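Side-chain contacts in K Homology domain-containing protein (Aeropyrum pernix, PDB 1TUA), which is of unknown function but contains K homology domains and may therefore bind RNA: residues R111-G116 and I131-Y136; R121-M126 and Q152-L157. All coordinates share one frame; numbering follows the deposited sequence.

Interaction 1: R111-G116 and I131-Y136; sequences RIIGEG and INVGEY
Ile112 and Ile113 meet Val133 through aliphatic carbons alone, so no ring or amide face enters the contact. The one aromatic ring, that of Tyr136, stands apart from it. Its edge faces Glu135, with OE1 in the ring plane, and Lys95 makes a cation-pi contact with it.

The apolar contact centres on Val133, whose side chain points toward the helix end. CG2 of Val133 meets CG2 of Ile112 at 4.0 Å. The same Val133 methyl lies 4.2 Å from CG1 of Ile113. Val133 CG1 also reaches CG1 of Ile113, again at 4.2 Å. Both branches of the valine are therefore used, CG2 against two isoleucines and CG1 against one. In Ile112 the short branch does the touching: with chi1 at -68°, CG2 lies opposite the backbone N and reaches the valine. Ile113 instead offers the CG1 methylene of its long branch. No hydrogen bond joins the two segments. The contact is small, burying 118 Å² in all.

The order of helices and strands here is that of a type I KH domain. Ile112 and Ile113 end helix 102-113. Gly114, with positive phi, breaks the helix and opens the glycine-rich loop that matches the GXXG signature of the family. Val133 ends strand 130-133, at the border of the three-stranded sheet. In KH domains that bind nucleic acid, the groove runs between this loop with its flanking helices and this strand. The contact probably lies at the base of the corresponding groove.

Lys109 and Arg120 also lie against the Val133 side chain. Lys109 NZ gives a hydrogen bond to Glu135 O, which ties helix 102-113 to the turn beyond the strand.

Interaction 2: R121-M126 and Q152-L157; sequences RTIEEM and QAIEML
Ile123 touches Ala153, Ile154 and Leu157 with one atom, its terminal methyl CD1. Ile154 CD1 and Leu157 CD1 each lie 3.7 Å from Ile123 CD1. The CB of Ala153 is slightly farther from Ile123 CD1, at 4.0 Å. The three partners meet the methyl from three directions, roughly at right angles to one another.

They approach in different ways. Ile123 and Leu157 reach toward each other tip to tip, while Ile154 comes across the isoleucine at a slant. The long branch of Ile123 is extended, with chi2 at 176°, and this carries CD1 far out from its own helix. In Ile154 the long branch turns back at its outer torsion, chi2 -64°. That turn brings CD1 to the contact although the side chain sets off to one side of it. The Ala153 side chain points toward helix 118-127, and its CB meets the methyl obliquely. All four residues are buried, and no hydrogen bond crosses between the segments.

The two helices are part of the KH fold. Helix 118-127 follows the glycine-rich loop, and helix 144-158 is the last helix of the type I topology. Both pack on the same side of the three-stranded sheet. Segments 121-126 and 152-157 run nearly antiparallel, at 157°, with their axes 11.0 Å apart at closest approach. At that spacing the long isoleucine spans much of the gap.

Further out, the helix backbone sets the partners in place. Leu157 N bonds to Ala153 O at 3.0 Å, one turn apart, so both residues face Ile123. Val166 of helix 163-188 also touches Ala153 and Leu157. Around Ile123 itself, its carbonyl O receives a hydrogen bond from Thr127 OG1.

Interactions 1 and 2 belong to one KH domain, and their centres are 10 Å apart. The two touch at two apolar points. Ile112 CG2 of interaction 1 lies 3.8 Å from Ile154 CD1 of interaction 2. Ile131 CD1, from segment 131-136, packs on Ile123 CG2 at 3.5 Å. A polar link runs alongside: Ile131 N probably gives a hydrogen bond to Glu124 OE2, at 2.7 Å, and Arg120 NH1 forms a salt bridge with the same oxygen. Interaction 1 lies by the probable nucleic-acid groove, while interaction 2 is in the helical layer behind it.

Interaction 1: R111-G116 and I131-Y136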
loop_
_atom_site.group_PDB
_atom_site.type_symbol
_atom_site.label_atom_id
_atom_site.label_comp_id
_atom_site.label_asym_id
_atom_site.label_seq_id
_atom_site.Cartn_x
_atom_site.Cartn_y
_atom_site.Cartn_z
ATOM N N ARG A 111 8.529 8.006 15.525
ATOM C CA ARG A 111 9.335 8.820 14.608
ATOM C C ARG A 111 8.688 8.865 13.218
ATOM O O ARG A 111 8.656 9.909 12.573
ATOM C CB ARG A 111 10.746 8.241 14.466
ATOM C CG ARG A 111 11.589 8.298 15.724
ATOM C CD ARG A 111 12.003 9.719 16.052
ATOM N NE ARG A 111 12.952 10.254 15.077
ATOM C CZ ARG A 111 13.427 11.494 15.110
ATOM N NH1 ARG A 111 13.034 12.322 16.071
ATOM N NH2 ARG A 111 14.292 11.906 14.193
ATOM N N ILE A 112 8.185 7.723 12.759
ATOM C CA ILE A 112 7.553 7.633 11.446
ATOM C C ILE A 112 6.257 8.430 11.384
ATOM O O ILE A 112 5.983 9.101 10.390
ATOM C CB ILE A 112 7.280 6.158 11.077
ATOM C CG1 ILE A 112 8.616 5.442 10.861
ATOM C CG2 ILE A 112 6.404 6.073 9.829
ATOM C CD1 ILE A 112 8.505 3.937 10.701
ATOM N N ILE A 113 5.463 8.359 12.448
ATOM C CA ILE A 113 4.202 9.089 12.505
ATOM C C ILE A 113 4.460 10.561 12.798
ATOM O O ILE A 113 3.917 11.435 12.124
ATOM C CB ILE A 113 3.270 8.517 13.597
ATOM C CG1 ILE A 113 2.900 7.074 13.257
ATOM C CG2 ILE A 113 2.011 9.375 13.718
ATOM C CD1 ILE A 113 2.075 6.392 14.329
ATOM N N GLY A 114 5.298 10.825 13.796
ATOM C CA GLY A 114 5.616 12.192 14.165
ATOM C C GLY A 114 4.531 12.790 15.041
ATOM O O GLY A 114 3.446 12.220 15.173
ATOM N N GLU A 115 4.817 13.938 15.649
ATOM C CA GLU A 115 3.840 14.598 16.504
ATOM C C GLU A 115 2.654 15.052 15.668
ATOM O O GLU A 115 2.815 15.796 14.703
ATOM C CB GLU A 115 4.475 15.796 17.209
ATOM C CG GLU A 115 3.488 16.627 18.018
ATOM C CD GLU A 115 4.163 17.412 19.126
ATOM O OE1 GLU A 115 4.658 16.773 20.080
ATOM O OE2 GLU A 115 4.204 18.661 19.042
ATOM N N GLY A 116 1.462 14.599 16.038
ATOM C CA GLY A 116 0.274 14.962 15.289
ATOM C C GLY A 116 0.283 14.360 13.895
ATOM O O GLY A 116 -0.358 14.879 12.984
ATOM N N ILE A 131 0.056 6.500 2.848
ATOM C CA ILE A 131 0.879 5.704 3.751
ATOM C C ILE A 131 0.082 5.302 4.989
ATOM O O ILE A 131 -0.542 6.145 5.637
ATOM C CB ILE A 131 2.150 6.496 4.196
ATOM C CG1 ILE A 131 3.033 6.790 2.978
ATOM C CG2 ILE A 131 2.934 5.705 5.240
ATOM C CD1 ILE A 131 4.247 7.671 3.266
ATOM N N ASN A 132 0.086 4.011 5.298
ATOM C CA ASN A 132 -0.608 3.520 6.477
ATOM C C ASN A 132 0.388 2.874 7.423
ATOM O O ASN A 132 1.151 2.000 7.028
ATOM C CB ASN A 132 -1.681 2.492 6.109
ATOM C CG ASN A 132 -2.511 2.074 7.311
ATOM O OD1 ASN A 132 -2.214 1.084 7.986
ATOM N ND2 ASN A 132 -3.538 2.853 7.603
ATOM N N VAL A 133 0.391 3.325 8.670
ATOM C CA VAL A 133 1.284 2.761 9.669
ATOM C C VAL A 133 0.457 1.790 10.503
ATOM O O VAL A 133 -0.311 2.201 11.376
ATOM C CB VAL A 133 1.883 3.856 10.584
ATOM C CG1 VAL A 133 2.819 3.229 11.603
ATOM C CG2 VAL A 133 2.631 4.873 9.747
ATOM N N GLY A 134 0.600 0.500 10.212
ATOM C CA GLY A 134 -0.151 -0.506 10.945
ATOM C C GLY A 134 0.569 -0.972 12.195
ATOM O O GLY A 134 1.394 -0.245 12.749
ATOM N N GLU A 135 0.260 -2.188 12.633
ATOM C CA GLU A 135 0.876 -2.763 13.827
ATOM C C GLU A 135 2.402 -2.758 13.727
ATOM O O GLU A 135 3.091 -2.250 14.619
ATOM C CB GLU A 135 0.371 -4.197 14.040
ATOM C CG GLU A 135 0.906 -4.865 15.304
ATOM C CD GLU A 135 0.240 -6.209 15.598
ATOM O OE1 GLU A 135 0.343 -7.136 14.763
ATOM O OE2 GLU A 135 -0.391 -6.336 16.674
ATOM N N TYR A 136 2.929 -3.325 12.647
ATOM C CA TYR A 136 4.372 -3.366 12.446
ATOM C C TYR A 136 4.728 -3.254 10.972
ATOM O O TYR A 136 5.897 -3.350 10.600
ATOM C CB TYR A 136 4.956 -4.655 13.035
ATOM C CG TYR A 136 4.402 -5.912 12.417
ATOM C CD1 TYR A 136 4.950 -6.437 11.248
ATOM C CD2 TYR A 136 3.292 -6.551 12.971
ATOM C CE1 TYR A 136 4.402 -7.568 10.642
ATOM C CE2 TYR A 136 2.734 -7.681 12.371
ATOM C CZ TYR A 136 3.294 -8.182 11.206
ATOM O OH TYR A 136 2.732 -9.280 10.591
#

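Interaction 2: R121-M126 and Q152-L157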
loop_
_atom_site.group_PDB
_atom_site.type_symbol
_atom_site.label_atom_id
_atom_site.label_comp_id
_atom_site.label_asym_id
_atom_site.label_seq_id
_atom_site.Cartn_x
_atom_site.Cartn_y
_atom_site.Cartn_z
ATOM N N ARG A 121 2.474 12.587 7.253
ATOM C CA ARG A 121 1.845 13.474 6.277
ATOM C C ARG A 121 2.855 14.163 5.362
ATOM O O ARG A 121 2.605 14.331 4.160
ATOM C CB ARG A 121 0.981 14.526 6.980
ATOM C CG ARG A 121 -0.221 13.941 7.685
ATOM C CD ARG A 121 -1.147 15.031 8.222
ATOM N NE ARG A 121 -2.343 14.462 8.845
ATOM C CZ ARG A 121 -2.332 13.728 9.955
ATOM N NH1 ARG A 121 -1.183 13.473 10.568
ATOM N NH2 ARG A 121 -3.466 13.240 10.450
ATOM N N THR A 122 3.992 14.569 5.924
ATOM C CA THR A 122 5.026 15.229 5.130
ATOM C C THR A 122 5.531 14.301 4.031
ATOM O O THR A 122 5.678 14.705 2.883
ATOM C CB THR A 122 6.219 15.656 6.003
ATOM O OG1 THR A 122 5.781 16.643 6.943
ATOM C CG2 THR A 122 7.342 16.236 5.139
ATOM N N ILE A 123 5.798 13.050 4.385
ATOM C CA ILE A 123 6.268 12.099 3.392
ATOM C C ILE A 123 5.182 11.874 2.331
ATOM O O ILE A 123 5.481 11.845 1.140
ATOM C CB ILE A 123 6.678 10.764 4.057
ATOM C CG1 ILE A 123 7.861 11.020 5.005
ATOM C CG2 ILE A 123 7.071 9.737 2.988
ATOM C CD1 ILE A 123 8.307 9.813 5.814
ATOM N N GLU A 124 3.924 11.732 2.752
ATOM C CA GLU A 124 2.823 11.540 1.796
ATOM C C GLU A 124 2.707 12.712 0.814
ATOM O O GLU A 124 2.532 12.513 -0.392
ATOM C CB GLU A 124 1.482 11.403 2.516
ATOM C CG GLU A 124 1.278 10.130 3.301
ATOM C CD GLU A 124 -0.136 10.031 3.865
ATOM O OE1 GLU A 124 -0.630 11.032 4.422
ATOM O OE2 GLU A 124 -0.756 8.957 3.757
ATOM N N GLU A 125 2.794 13.932 1.338
ATOM C CA GLU A 125 2.676 15.127 0.504
ATOM C C GLU A 125 3.844 15.282 -0.458
ATOM O O GLU A 125 3.657 15.678 -1.608
ATOM C CB GLU A 125 2.579 16.382 1.375
ATOM C CG GLU A 125 1.442 16.362 2.372
ATOM C CD GLU A 125 1.380 17.625 3.213
ATOM O OE1 GLU A 125 2.426 18.036 3.763
ATOM O OE2 GLU A 125 0.279 18.202 3.332
ATOM N N MET A 126 5.050 14.977 0.017
ATOM C CA MET A 126 6.243 15.101 -0.810
ATOM C C MET A 126 6.286 14.072 -1.937
ATOM O O MET A 126 6.768 14.362 -3.029
ATOM C CB MET A 126 7.503 14.967 0.055
ATOM C CG MET A 126 7.709 16.108 1.058
ATOM S SD MET A 126 9.327 16.069 1.905
ATOM C CE MET A 126 10.351 16.095 0.566
ATOM N N GLN A 152 11.949 4.460 1.133
ATOM C CA GLN A 152 13.278 4.816 1.594
ATOM C C GLN A 152 13.197 5.792 2.774
ATOM O O GLN A 152 13.875 5.603 3.787
ATOM C CB GLN A 152 14.072 5.418 0.429
ATOM C CG GLN A 152 15.472 5.866 0.780
ATOM C CD GLN A 152 16.229 6.376 -0.431
ATOM O OE1 GLN A 152 15.672 7.073 -1.283
ATOM N NE2 GLN A 152 17.509 6.041 -0.508
ATOM N N ALA A 153 12.361 6.825 2.651
ATOM C CA ALA A 153 12.205 7.804 3.725
ATOM C C ALA A 153 11.728 7.120 5.011
ATOM O O ALA A 153 12.225 7.414 6.105
ATOM C CB ALA A 153 11.222 8.888 3.307
ATOM N N ILE A 154 10.763 6.210 4.877
ATOM C CA ILE A 154 10.243 5.477 6.028
ATOM C C ILE A 154 11.354 4.633 6.655
ATOM O O ILE A 154 11.506 4.604 7.874
ATOM C CB ILE A 154 9.083 4.539 5.629
ATOM C CG1 ILE A 154 7.890 5.362 5.130
ATOM C CG2 ILE A 154 8.689 3.670 6.822
ATOM C CD1 ILE A 154 7.280 6.251 6.186
ATOM N N GLU A 155 12.130 3.944 5.823
ATOM C CA GLU A 155 13.220 3.131 6.342
ATOM C C GLU A 155 14.240 4.007 7.082
ATOM O O GLU A 155 14.720 3.636 8.160
ATOM C CB GLU A 155 13.896 2.367 5.203
ATOM C CG GLU A 155 12.991 1.328 4.560
ATOM C CD GLU A 155 13.612 0.675 3.334
ATOM O OE1 GLU A 155 14.179 1.404 2.487
ATOM O OE2 GLU A 155 13.521 -0.563 3.211
ATOM N N MET A 156 14.564 5.167 6.511
ATOM C CA MET A 156 15.518 6.088 7.137
ATOM C C MET A 156 15.030 6.534 8.520
ATOM O O MET A 156 15.824 6.650 9.453
ATOM C CB MET A 156 15.748 7.316 6.247
ATOM C CG MET A 156 16.624 7.060 5.017
ATOM S SD MET A 156 16.669 8.470 3.879
ATOM C CE MET A 156 17.699 9.602 4.733
ATOM N N LEU A 157 13.730 6.784 8.655
ATOM C CA LEU A 157 13.186 7.198 9.946
ATOM C C LEU A 157 13.215 6.034 10.927
ATOM O O LEU A 157 13.485 6.225 12.111
ATOM C CB LEU A 157 11.746 7.709 9.803
ATOM C CG LEU A 157 11.539 9.056 9.110
ATOM C CD1 LEU A 157 10.054 9.396 9.086
ATOM C CD2 LEU A 157 12.313 10.134 9.841
#